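Local coordinates for GTN Reductase (Agrobacterium tumefaciens, PDB 5N6G), which binds flavin mononucleotide and probably reduces carbon-carbon double bonds as an ene-reductase of the Old Yellow Enzyme family, at residues L211-D216 and Q255-L261; R230-V234 and Y249-V253; A262-E268 and G300-N306; K290-R294 and G320-A324. All coordinates share one frame; numbering follows the deposited sequence.

Interaction 1: L211-D216 and Q255-L261; sequences LLEVVD and QLGKRNL
Leu256 CD2 meets one methyl each of Leu211, Leu212 and Val215 on helix 204-222. The closest of the three is Leu212 CD2, 3.8 Å from Leu256 CD2, while Val215 CG2 and Leu211 CD2 touch the same methyl from one turn on and from the residue before, respectively. Val215 also turns CG1 toward the chain beyond the neighbouring helix, Val215 CG1 lying 3.9 Å from Leu261 CD2; with CG1 anti to the backbone N (chi1 170°), its two methyls are split between Leu261 and Leu256. This packed side faces the barrel wall: Leu211, Val215 and Leu256 all rest on Ile229 of strand 227-231. The outer side is polar and more open, its main residues partly exposed. Leu212 straddles the border, with Leu212 CD1 3.7 Å from Gln255 CB and CD2 over the centre of one face of the Arg259 guanidinium. That guanidinium meets Asp216 side-on, Arg259 NE to Asp216 OD1 at 2.8 Å and Arg259 NH2 to Asp216 OD2 at 3.0 Å, each oxygen using its syn lone pair. Carboxylate and guanidinium planes lie only 5° apart. The remaining nitrogen, Arg259 NH1, turns back to Gln255 O at 3.0 Å, arriving above the carbonyl plane on the face opposite to Lys258 N, which bonds the same oxygen. Arg259, carried by the Leu256-Arg259 type I turn, therefore ties the turn after helix 245-256 to helix 204-222. With three nitrogens engaged and a methyl over one face, the guanidinium is fixed in rotation, and the paired charges probably favour an ionised Asp216 at this rim.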
# COMPACT_ATOMS: atom_id res chain seq x y z
N LEU A 211 10.27 -10.35 -2.89
CA LEU A 211 8.86 -10.25 -2.50
C LEU A 211 8.47 -11.42 -1.62
O LEU A 211 7.84 -11.25 -0.57
CB LEU A 211 7.98 -10.18 -3.75
CG LEU A 211 6.47 -10.01 -3.53
CD1 LEU A 211 5.82 -9.41 -4.76
CD2 LEU A 211 5.76 -11.31 -3.20
N LEU A 212 8.83 -12.63 -2.04
CA LEU A 212 8.36 -13.80 -1.30
C LEU A 212 9.10 -13.95 0.02
O LEU A 212 8.52 -14.42 1.00
CB LEU A 212 8.48 -15.04 -2.18
CG LEU A 212 7.57 -15.03 -3.40
CD1 LEU A 212 7.94 -16.19 -4.31
CD2 LEU A 212 6.11 -15.15 -3.02
N GLU A 213 10.35 -13.48 0.10
CA GLU A 213 11.04 -13.48 1.38
C GLU A 213 10.42 -12.49 2.35
O GLU A 213 10.33 -12.78 3.55
CB GLU A 213 12.54 -13.18 1.18
CG GLU A 213 13.30 -14.36 0.61
CD GLU A 213 14.75 -14.07 0.28
OE1 GLU A 213 15.15 -12.89 0.21
OE2 GLU A 213 15.51 -15.05 0.08
N VAL A 214 9.99 -11.32 1.84
CA VAL A 214 9.28 -10.36 2.68
C VAL A 214 7.99 -10.96 3.19
O VAL A 214 7.69 -10.91 4.39
CB VAL A 214 9.03 -9.04 1.92
CG1 VAL A 214 8.12 -8.12 2.73
CG2 VAL A 214 10.35 -8.35 1.58
N VAL A 215 7.20 -11.57 2.30
CA VAL A 215 5.93 -12.16 2.72
C VAL A 215 6.17 -13.23 3.78
O VAL A 215 5.48 -13.27 4.80
CB VAL A 215 5.17 -12.74 1.51
CG1 VAL A 215 3.97 -13.58 1.98
CG2 VAL A 215 4.71 -11.64 0.61
N ASP A 216 7.14 -14.11 3.56
CA ASP A 216 7.35 -15.18 4.51
C ASP A 216 7.89 -14.65 5.85
O ASP A 216 7.55 -15.20 6.90
CB ASP A 216 8.27 -16.24 3.90
CG ASP A 216 7.63 -16.94 2.70
OD1 ASP A 216 6.37 -16.94 2.60
OD2 ASP A 216 8.38 -17.51 1.86
N GLN A 255 2.65 -18.32 -6.41
CA GLN A 255 3.38 -18.58 -5.18
C GLN A 255 2.64 -18.06 -3.97
O GLN A 255 2.62 -18.71 -2.92
CB GLN A 255 4.78 -17.96 -5.25
CG GLN A 255 5.61 -18.43 -6.42
CD GLN A 255 5.45 -19.90 -6.76
OE1 GLN A 255 5.64 -20.77 -5.91
NE2 GLN A 255 5.09 -20.19 -8.00
N LEU A 256 2.00 -16.88 -4.08
CA LEU A 256 1.22 -16.34 -2.96
C LEU A 256 0.02 -17.22 -2.65
O LEU A 256 -0.42 -17.28 -1.50
CB LEU A 256 0.78 -14.91 -3.26
CG LEU A 256 1.92 -13.90 -3.36
CD1 LEU A 256 1.34 -12.55 -3.79
CD2 LEU A 256 2.69 -13.71 -2.09
N GLY A 257 -0.52 -17.91 -3.66
CA GLY A 257 -1.63 -18.82 -3.45
C GLY A 257 -1.32 -19.99 -2.55
O GLY A 257 -2.23 -20.67 -2.06
N LYS A 258 -0.03 -20.25 -2.33
CA LYS A 258 0.43 -21.34 -1.48
C LYS A 258 0.58 -20.93 -0.03
O LYS A 258 0.82 -21.81 0.82
CB LYS A 258 1.77 -21.85 -2.00
CG LYS A 258 1.73 -22.45 -3.39
CD LYS A 258 3.13 -22.67 -3.90
CE LYS A 258 3.13 -23.29 -5.29
NZ LYS A 258 4.54 -23.50 -5.73
N ARG A 259 0.41 -19.64 0.29
CA ARG A 259 0.84 -19.08 1.57
C ARG A 259 -0.27 -18.66 2.53
O ARG A 259 0.02 -18.03 3.55
CB ARG A 259 1.78 -17.91 1.29
CG ARG A 259 3.15 -18.44 0.81
CD ARG A 259 3.91 -17.46 0.04
NE ARG A 259 5.35 -17.72 0.06
CZ ARG A 259 6.01 -18.45 -0.83
NH1 ARG A 259 5.39 -19.05 -1.85
NH2 ARG A 259 7.33 -18.57 -0.72
N ASN A 260 -1.53 -18.99 2.26
CA ASN A 260 -2.58 -18.81 3.26
C ASN A 260 -2.73 -17.35 3.69
O ASN A 260 -3.02 -17.06 4.86
CB ASN A 260 -2.33 -19.71 4.46
CG ASN A 260 -2.42 -21.18 4.11
OD1 ASN A 260 -1.44 -21.93 4.17
ND2 ASN A 260 -3.61 -21.60 3.71
N LEU A 261 -2.61 -16.43 2.74
CA LEU A 261 -2.65 -15.00 3.04
C LEU A 261 -4.08 -14.50 3.22
O LEU A 261 -5.06 -15.10 2.74
CB LEU A 261 -1.95 -14.19 1.95
CG LEU A 261 -0.46 -14.50 1.73
CD1 LEU A 261 0.08 -13.57 0.68
CD2 LEU A 261 0.32 -14.37 3.03

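Interaction 2: R230-V234 and Y249-V253; sequences RLSPV and YNYVV. With FMN (flavin mononucleotide), chain B.
Strand 227-231 runs out into a loop at Ser232, and helix 245-256 packs against it with Pro233 and Tyr249 as the nearest backbone neighbours, Pro233 CA to Tyr249 CA 6.6 Å. The two belong to a beta-alpha-beta unit of the TIM barrel, completed by strand 263-267. Leu231 points outward from the barrel to the helix: Leu231 CD1 packs 3.9 Å from Val253 CG1, while its CB lies at the edge of the Tyr249 ring. Pro233 covers a face of that ring in a CH-pi contact, Pro233 CA standing 3.7 Å from the Tyr249 ring centroid and 15° off the normal, with CB and CG spread over the CG side of the ring. The phenol end is linked to the strand end through one water, which accepts from Tyr249 OH at 2.7 Å and from Ser232 N at 2.9 Å. Ser232 OG is hydrogen-bonded to Glu186 OE2 and to Asn181 N. Arg230, two residues before Ser232, projects into the barrel, CG anti to the backbone N (chi1 -168°), and reaches the flavin. Thus neighbouring residues of one strand serve the helix layer and the cofactor. The guanidinium spans the isoalloxazine and the ribityl chain: Arg230 NH2 donates to FMN O3' at 3.1 Å, and Arg230 NH1, besides a weak bond to FMN O2', donates to the pyrimidine carbonyl oxygen FMN O2 at 2.8 Å.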
# COMPACT_ATOMS: atom_id res chain seq x y z
N ARG A 230 -0.25 -5.62 -1.51
CA ARG A 230 -0.76 -4.82 -2.61
C ARG A 230 0.16 -4.96 -3.82
O ARG A 230 1.38 -4.81 -3.70
CB ARG A 230 -0.87 -3.34 -2.21
CG ARG A 230 -1.65 -2.55 -3.24
CD ARG A 230 -1.93 -1.13 -2.82
NE ARG A 230 -3.25 -0.72 -3.29
CZ ARG A 230 -3.60 0.51 -3.64
NH1 ARG A 230 -2.72 1.48 -3.66
NH2 ARG A 230 -4.85 0.75 -3.98
N LEU A 231 -0.43 -5.18 -4.99
CA LEU A 231 0.29 -5.40 -6.24
C LEU A 231 -0.28 -4.49 -7.32
O LEU A 231 -1.46 -4.15 -7.30
CB LEU A 231 0.18 -6.87 -6.71
CG LEU A 231 0.66 -7.91 -5.71
CD1 LEU A 231 0.20 -9.31 -6.20
CD2 LEU A 231 2.17 -7.79 -5.56
N SER A 232 0.56 -4.11 -8.28
CA SER A 232 0.15 -3.17 -9.33
C SER A 232 0.90 -3.55 -10.61
O SER A 232 1.96 -2.99 -10.93
CB SER A 232 0.43 -1.72 -8.92
OG SER A 232 1.79 -1.54 -8.51
N PRO A 233 0.37 -4.52 -11.36
CA PRO A 233 1.16 -5.14 -12.45
C PRO A 233 1.63 -4.21 -13.55
O PRO A 233 2.68 -4.46 -14.14
CB PRO A 233 0.19 -6.20 -13.01
CG PRO A 233 -0.70 -6.54 -11.87
CD PRO A 233 -0.84 -5.30 -11.04
N VAL A 234 0.89 -3.15 -13.89
CA VAL A 234 1.23 -2.37 -15.07
C VAL A 234 1.51 -0.91 -14.78
O VAL A 234 1.75 -0.15 -15.71
CB VAL A 234 0.14 -2.47 -16.16
CG1 VAL A 234 -0.06 -3.92 -16.59
CG2 VAL A 234 -1.17 -1.89 -15.69
N TYR A 249 3.79 -11.70 -13.01
CA TYR A 249 2.78 -11.55 -11.97
C TYR A 249 1.95 -12.81 -11.79
O TYR A 249 1.56 -13.11 -10.66
CB TYR A 249 1.92 -10.33 -12.29
CG TYR A 249 2.57 -9.09 -11.73
CD1 TYR A 249 2.32 -8.68 -10.41
CD2 TYR A 249 3.49 -8.38 -12.47
CE1 TYR A 249 2.93 -7.57 -9.89
CE2 TYR A 249 4.12 -7.28 -11.96
CZ TYR A 249 3.84 -6.87 -10.67
OH TYR A 249 4.49 -5.77 -10.19
N ASN A 250 1.71 -13.58 -12.85
CA ASN A 250 1.06 -14.87 -12.65
C ASN A 250 1.92 -15.76 -11.78
O ASN A 250 1.40 -16.45 -10.91
CB ASN A 250 0.74 -15.53 -13.99
CG ASN A 250 -0.53 -14.96 -14.66
OD1 ASN A 250 -0.99 -13.84 -14.35
ND2 ASN A 250 -1.09 -15.73 -15.58
N TYR A 251 3.24 -15.75 -11.98
CA TYR A 251 4.12 -16.53 -11.12
C TYR A 251 4.03 -16.05 -9.68
O TYR A 251 3.93 -16.86 -8.75
CB TYR A 251 5.57 -16.44 -11.61
CG TYR A 251 6.55 -17.08 -10.65
CD1 TYR A 251 6.81 -18.44 -10.70
CD2 TYR A 251 7.20 -16.32 -9.70
CE1 TYR A 251 7.69 -19.02 -9.81
CE2 TYR A 251 8.06 -16.89 -8.81
CZ TYR A 251 8.31 -18.24 -8.86
OH TYR A 251 9.18 -18.84 -7.96
N VAL A 252 4.08 -14.73 -9.47
CA VAL A 252 4.03 -14.18 -8.12
C VAL A 252 2.78 -14.68 -7.39
O VAL A 252 2.86 -15.18 -6.27
CB VAL A 252 4.09 -12.65 -8.15
CG1 VAL A 252 3.67 -12.05 -6.82
CG2 VAL A 252 5.51 -12.22 -8.52
N VAL A 253 1.61 -14.53 -8.02
CA VAL A 253 0.40 -14.90 -7.28
C VAL A 253 0.23 -16.41 -7.19
O VAL A 253 -0.40 -16.89 -6.25
CB VAL A 253 -0.89 -14.26 -7.81
CG1 VAL A 253 -0.96 -12.83 -7.46
CG2 VAL A 253 -1.13 -14.55 -9.29
N1 FMN B . -1.24 3.93 -2.94
C2 FMN B . -0.55 3.18 -2.03
O2 FMN B . -0.36 1.96 -2.19
N3 FMN B . -0.08 3.78 -0.88
C4 FMN B . -0.19 5.12 -0.55
O4 FMN B . 0.23 5.54 0.52
C4A FMN B . -0.89 5.91 -1.54
N5 FMN B . -1.07 7.18 -1.29
C5A FMN B . -1.88 7.89 -2.16
C6 FMN B . -2.18 9.22 -1.86
C7 FMN B . -3.08 9.94 -2.63
C7M FMN B . -3.39 11.36 -2.23
C8 FMN B . -3.69 9.35 -3.74
C8M FMN B . -4.71 10.08 -4.56
C9 FMN B . -3.38 8.03 -4.06
C9A FMN B . -2.49 7.30 -3.28
N10 FMN B . -2.24 5.93 -3.52
C10 FMN B . -1.42 5.21 -2.68
C1' FMN B . -3.02 5.25 -4.56
C2' FMN B . -4.42 4.93 -4.07
O2' FMN B . -4.38 3.97 -3.01
C3' FMN B . -5.34 4.41 -5.17
O3' FMN B . -4.75 3.27 -5.79
C4' FMN B . -5.65 5.44 -6.26
O4' FMN B . -6.12 6.65 -5.67
C5' FMN B . -6.63 4.91 -7.29
O5' FMN B . -7.90 4.62 -6.67
P FMN B . -9.22 5.56 -6.80
O1P FMN B . -9.56 5.58 -8.27
O2P FMN B . -8.78 6.94 -6.32
O3P FMN B . -10.23 4.90 -5.93
O HOH W 1 3.38 -4.68 -7.98

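Interaction 3: A262-E268 and G300-N306; sequences AFIHVVE and GLWIANN. With FMN (flavin mononucleotide), chain B.
Main-chain bonds join Ala262-Glu268 to Gly300-Asn306 as two parallel neighbours in the barrel wall, the strand axes 4.7 Å apart and inclined by 19°. Six N-H...O bonds pass back and forth from Leu301 N with Ala262 O to Glu268 N with Asn305 O. Asn306 extends the pairing past the strand ends with its side-chain amide, Asn306 ND2 to Glu268 O at 2.8 Å. Apolar contacts line both faces. On the outer one Trp302 swings its indole across to Ile264, Trp302 CZ3 to Ile264 CB 3.9 Å. Toward the barrel interior Ile303 CD1 meets Phe263 CD2, and Ile303 CG2 sits over a face of the His265 ring in a CH-pi contact, 4.2 Å from its centroid. The edge of that imidazole meets Asn305 CB, while ND1 is bonded to Glu176. A water bridges the outer face, accepting from Trp302 NE1 and donating to Glu268 OE2 at 2.6 Å; Glu268 OE1 goes to Tyr308 and Arg275. Cofactor bonds come from Asn305, whose CG lies anti to the backbone N (chi1 168°) and carries the amide inward. Asn305 OD1 accepts from FMN O3' at 2.6 Å and Asn305 ND2 donates to FMN O5' at 3.0 Å. One amide thus serves as acceptor and donor toward two ribityl-phosphate oxygens, which fixes its flip and anchors the flavin's side chain to the strand end.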
# COMPACT_ATOMS: atom_id res chain seq x y z
N ALA A 262 -4.19 -13.35 3.90
CA ALA A 262 -5.49 -12.78 4.24
C ALA A 262 -6.15 -12.12 3.04
O ALA A 262 -7.37 -12.26 2.84
CB ALA A 262 -5.33 -11.77 5.37
N PHE A 263 -5.37 -11.44 2.20
CA PHE A 263 -5.92 -10.70 1.08
C PHE A 263 -4.83 -10.35 0.08
O PHE A 263 -3.65 -10.22 0.42
CB PHE A 263 -6.68 -9.43 1.52
CG PHE A 263 -5.83 -8.40 2.24
CD1 PHE A 263 -5.69 -8.46 3.63
CD2 PHE A 263 -5.19 -7.37 1.55
CE1 PHE A 263 -4.93 -7.52 4.32
CE2 PHE A 263 -4.43 -6.42 2.25
CZ PHE A 263 -4.29 -6.50 3.62
N ILE A 264 -5.28 -10.20 -1.17
CA ILE A 264 -4.50 -9.64 -2.27
C ILE A 264 -5.24 -8.39 -2.71
O ILE A 264 -6.43 -8.44 -3.02
CB ILE A 264 -4.39 -10.61 -3.46
CG1 ILE A 264 -4.01 -12.04 -3.01
CG2 ILE A 264 -3.43 -10.03 -4.51
CD1 ILE A 264 -2.62 -12.15 -2.41
N HIS A 265 -4.53 -7.27 -2.76
CA HIS A 265 -5.07 -5.98 -3.16
C HIS A 265 -4.41 -5.58 -4.47
O HIS A 265 -3.19 -5.39 -4.52
CB HIS A 265 -4.82 -4.96 -2.05
CG HIS A 265 -5.41 -3.61 -2.28
ND1 HIS A 265 -5.35 -2.63 -1.32
CD2 HIS A 265 -6.04 -3.06 -3.34
CE1 HIS A 265 -5.94 -1.54 -1.76
NE2 HIS A 265 -6.36 -1.77 -2.99
N VAL A 266 -5.20 -5.48 -5.53
CA VAL A 266 -4.67 -5.27 -6.88
C VAL A 266 -5.11 -3.92 -7.42
O VAL A 266 -6.31 -3.60 -7.42
CB VAL A 266 -5.10 -6.40 -7.83
CG1 VAL A 266 -6.61 -6.50 -7.93
CG2 VAL A 266 -4.49 -6.21 -9.21
N VAL A 267 -4.14 -3.14 -7.89
CA VAL A 267 -4.37 -1.91 -8.65
C VAL A 267 -4.52 -2.32 -10.11
O VAL A 267 -3.58 -2.85 -10.72
CB VAL A 267 -3.20 -0.92 -8.48
CG1 VAL A 267 -3.42 0.34 -9.32
CG2 VAL A 267 -2.99 -0.55 -7.01
N GLU A 268 -5.68 -2.03 -10.68
CA GLU A 268 -5.99 -2.38 -12.05
C GLU A 268 -5.69 -1.19 -12.94
O GLU A 268 -6.43 -0.20 -12.95
CB GLU A 268 -7.45 -2.82 -12.15
CG GLU A 268 -7.72 -4.06 -11.30
CD GLU A 268 -9.18 -4.46 -11.23
OE1 GLU A 268 -10.08 -3.58 -11.20
OE2 GLU A 268 -9.43 -5.68 -11.18
N GLY A 300 -7.30 -15.95 -0.17
CA GLY A 300 -7.36 -14.60 0.34
C GLY A 300 -8.49 -13.82 -0.30
O GLY A 300 -8.94 -14.12 -1.41
N LEU A 301 -8.91 -12.78 0.40
CA LEU A 301 -9.91 -11.87 -0.14
C LEU A 301 -9.30 -11.09 -1.31
O LEU A 301 -8.19 -10.55 -1.20
CB LEU A 301 -10.37 -10.91 0.96
CG LEU A 301 -11.63 -10.11 0.65
CD1 LEU A 301 -12.83 -11.02 0.73
CD2 LEU A 301 -11.77 -8.94 1.61
N TRP A 302 -10.00 -11.05 -2.42
CA TRP A 302 -9.51 -10.40 -3.63
C TRP A 302 -10.08 -8.98 -3.68
O TRP A 302 -11.28 -8.80 -3.98
CB TRP A 302 -9.92 -11.19 -4.87
CG TRP A 302 -9.19 -10.76 -6.10
CD1 TRP A 302 -9.63 -9.87 -7.04
CD2 TRP A 302 -7.89 -11.19 -6.53
NE1 TRP A 302 -8.68 -9.71 -8.02
CE2 TRP A 302 -7.61 -10.51 -7.73
CE3 TRP A 302 -6.95 -12.09 -6.02
CZ2 TRP A 302 -6.43 -10.73 -8.44
CZ3 TRP A 302 -5.78 -12.26 -6.69
CH2 TRP A 302 -5.52 -11.59 -7.89
N ILE A 303 -9.23 -8.00 -3.40
CA ILE A 303 -9.62 -6.60 -3.27
C ILE A 303 -9.12 -5.87 -4.50
O ILE A 303 -7.92 -5.91 -4.78
CB ILE A 303 -9.04 -5.95 -2.00
CG1 ILE A 303 -9.38 -6.74 -0.74
CG2 ILE A 303 -9.50 -4.50 -1.94
CD1 ILE A 303 -8.67 -6.20 0.52
N ALA A 304 -10.00 -5.20 -5.20
CA ALA A 304 -9.62 -4.51 -6.42
C ALA A 304 -9.73 -3.01 -6.22
O ALA A 304 -10.55 -2.53 -5.45
CB ALA A 304 -10.52 -4.91 -7.59
N ASN A 305 -8.89 -2.29 -6.97
CA ASN A 305 -8.80 -0.85 -6.89
C ASN A 305 -8.53 -0.27 -8.26
O ASN A 305 -7.97 -0.94 -9.14
CB ASN A 305 -7.67 -0.42 -5.95
CG ASN A 305 -7.35 1.03 -6.07
OD1 ASN A 305 -6.40 1.43 -6.74
ND2 ASN A 305 -8.16 1.86 -5.43
N ASN A 306 -8.93 1.01 -8.40
CA ASN A 306 -8.51 2.01 -9.37
C ASN A 306 -9.66 2.37 -10.31
O ASN A 306 -10.05 1.59 -11.19
CB ASN A 306 -7.27 1.60 -10.16
CG ASN A 306 -6.71 2.76 -10.97
OD1 ASN A 306 -6.54 3.87 -10.45
ND2 ASN A 306 -6.46 2.54 -12.26
N1 FMN B . -1.24 3.93 -2.94
C2 FMN B . -0.55 3.18 -2.03
O2 FMN B . -0.36 1.96 -2.19
N3 FMN B . -0.08 3.78 -0.88
C4 FMN B . -0.19 5.12 -0.55
O4 FMN B . 0.23 5.54 0.52
C4A FMN B . -0.89 5.91 -1.54
N5 FMN B . -1.07 7.18 -1.29
C5A FMN B . -1.88 7.89 -2.16
C6 FMN B . -2.18 9.22 -1.86
C7 FMN B . -3.08 9.94 -2.63
C7M FMN B . -3.39 11.36 -2.23
C8 FMN B . -3.69 9.35 -3.74
C8M FMN B . -4.71 10.08 -4.56
C9 FMN B . -3.38 8.03 -4.06
C9A FMN B . -2.49 7.30 -3.28
N10 FMN B . -2.24 5.93 -3.52
C10 FMN B . -1.42 5.21 -2.68
C1' FMN B . -3.02 5.25 -4.56
C2' FMN B . -4.42 4.93 -4.07
O2' FMN B . -4.38 3.97 -3.01
C3' FMN B . -5.34 4.41 -5.17
O3' FMN B . -4.75 3.27 -5.79
C4' FMN B . -5.65 5.44 -6.26
O4' FMN B . -6.12 6.65 -5.67
C5' FMN B . -6.63 4.91 -7.29
O5' FMN B . -7.90 4.62 -6.67
P FMN B . -9.22 5.56 -6.80
O1P FMN B . -9.56 5.58 -8.27
O2P FMN B . -8.78 6.94 -6.32
O3P FMN B . -10.23 4.90 -5.93
O HOH W 2 -8.89 -8.05 -10.40

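Interaction 4: K290-R294 and G320-A324; sequences KAAYR and GKVDA
Lys290, in the middle of helix 286-295, sends a fully extended side chain (CG anti to the backbone N, chi1 -177°) to the loop ahead of strand 324-327. Lys290 NZ donates to Lys321 O at 2.9 Å, coming from well above the carbonyl plane, 72° out of it and not on a lone pair. The aliphatic stem, CD and CE, runs close by the same oxygen. Gly320 O lies near the ammonium too, but at an angle too poor for a bond. One turn on, Arg294 stands beside Lys290, its chain bent at chi2, and meets Asp323 from the opposite direction, through one nitrogen. The salt bridge runs from Arg294 NH2 to Asp323 OD2 at 2.9 Å, the oxygen at the guanidinium edge and the two flat groups 24° apart. Asp323 OD2 also takes the backbone N-H of Trp302, and Arg294 NH1 is held by the carbonyl oxygens of Gly298 and Gly300. A single water bonds all three charged groups, accepting from Lys290 NZ and Arg294 NH2 and donating to Asp323 OD1 at 2.6 Å. Both carboxylate oxygens therefore have partners, and the two cations would probably stabilise the negative charge. On the loop side, Gly320 ends helix 310-318 with a positive phi in a Schellman motif, which turns the chain toward the next strand. The whole is a polar surface contact of the TIM barrel, joining an outer helix to the helix-to-strand connection that leads into the last barrel strand.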
# COMPACT_ATOMS: atom_id res chain seq x y z
N LYS A 290 -6.01 -13.43 -11.60
CA LYS A 290 -6.77 -13.93 -10.46
C LYS A 290 -6.87 -15.45 -10.49
O LYS A 290 -6.78 -16.10 -9.45
CB LYS A 290 -8.18 -13.33 -10.44
CG LYS A 290 -8.98 -13.78 -9.23
CD LYS A 290 -10.35 -13.13 -9.22
CE LYS A 290 -11.10 -13.51 -7.95
NZ LYS A 290 -12.54 -13.19 -8.03
N ALA A 291 -7.04 -16.03 -11.69
CA ALA A 291 -7.11 -17.48 -11.77
C ALA A 291 -5.80 -18.14 -11.36
O ALA A 291 -5.82 -19.24 -10.80
CB ALA A 291 -7.50 -17.93 -13.17
N ALA A 292 -4.66 -17.48 -11.61
CA ALA A 292 -3.38 -18.06 -11.20
C ALA A 292 -3.31 -18.15 -9.68
O ALA A 292 -2.76 -19.11 -9.13
CB ALA A 292 -2.24 -17.21 -11.74
N TYR A 293 -3.89 -17.17 -9.00
CA TYR A 293 -3.93 -17.20 -7.55
C TYR A 293 -4.88 -18.29 -7.06
O TYR A 293 -4.51 -19.12 -6.22
CB TYR A 293 -4.36 -15.84 -7.01
CG TYR A 293 -4.45 -15.76 -5.51
CD1 TYR A 293 -3.31 -15.89 -4.70
CD2 TYR A 293 -5.66 -15.54 -4.89
CE1 TYR A 293 -3.39 -15.80 -3.34
CE2 TYR A 293 -5.75 -15.44 -3.50
CZ TYR A 293 -4.61 -15.58 -2.74
OH TYR A 293 -4.71 -15.50 -1.36
N ARG A 294 -6.12 -18.28 -7.56
CA ARG A 294 -7.12 -19.25 -7.09
C ARG A 294 -6.70 -20.68 -7.41
O ARG A 294 -6.91 -21.60 -6.59
CB ARG A 294 -8.48 -18.95 -7.73
CG ARG A 294 -9.11 -17.67 -7.24
CD ARG A 294 -9.57 -17.77 -5.81
NE ARG A 294 -10.32 -16.58 -5.42
CZ ARG A 294 -10.07 -15.83 -4.35
NH1 ARG A 294 -9.09 -16.15 -3.51
NH2 ARG A 294 -10.82 -14.77 -4.10
N GLY A 320 -19.00 -11.68 -9.01
CA GLY A 320 -17.92 -12.53 -8.58
C GLY A 320 -16.55 -12.20 -9.14
O GLY A 320 -15.60 -12.94 -8.87
N LYS A 321 -16.40 -11.08 -9.86
CA LYS A 321 -15.07 -10.71 -10.35
C LYS A 321 -14.12 -10.34 -9.22
O LYS A 321 -12.92 -10.63 -9.29
CB LYS A 321 -15.17 -9.53 -11.31
CG LYS A 321 -15.83 -9.88 -12.62
CD LYS A 321 -16.00 -8.62 -13.49
CE LYS A 321 -16.71 -8.95 -14.81
NZ LYS A 321 -16.97 -7.71 -15.60
N VAL A 322 -14.63 -9.66 -8.20
CA VAL A 322 -13.81 -9.24 -7.06
C VAL A 322 -14.61 -9.53 -5.80
O VAL A 322 -15.83 -9.64 -5.83
CB VAL A 322 -13.42 -7.74 -7.12
CG1 VAL A 322 -12.86 -7.38 -8.47
CG2 VAL A 322 -14.61 -6.85 -6.79
N ASP A 323 -13.89 -9.64 -4.68
CA ASP A 323 -14.55 -9.83 -3.39
C ASP A 323 -14.84 -8.53 -2.68
O ASP A 323 -15.75 -8.47 -1.85
CB ASP A 323 -13.69 -10.69 -2.47
CG ASP A 323 -13.44 -12.07 -3.01
OD1 ASP A 323 -14.34 -12.62 -3.69
OD2 ASP A 323 -12.33 -12.63 -2.75
N ALA A 324 -14.07 -7.49 -2.97
CA ALA A 324 -14.22 -6.21 -2.30
C ALA A 324 -13.57 -5.16 -3.19
O ALA A 324 -12.75 -5.49 -4.06
CB ALA A 324 -13.58 -6.21 -0.90
O HOH W 3 -13.36 -14.30 -5.48

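The four contacts follow consecutive parts of the eight-stranded TIM barrel, spread over strands 227-231, 263-267, 301-305 and the approach to 324-327. Interaction 2 is nested inside the loop closed by interaction 1, and the two share helix 245-256. Interactions 3 and 4 follow, with alternating segments, their centres about 8 Å apart; Asp323 joins them by bonding Trp302 N. Interactions 2 and 3, about 11 Å apart between centres, meet in the sheet through bonds of Leu231 with His265 and Val267, and both reach the flavin. Interactions 1 and 4, about 17 Å apart between centres, tie the outer layer, where Tyr293 packs on Gly257. Helices packed outside thus back a stretch of wall whose inner side carries FMN-binding residues.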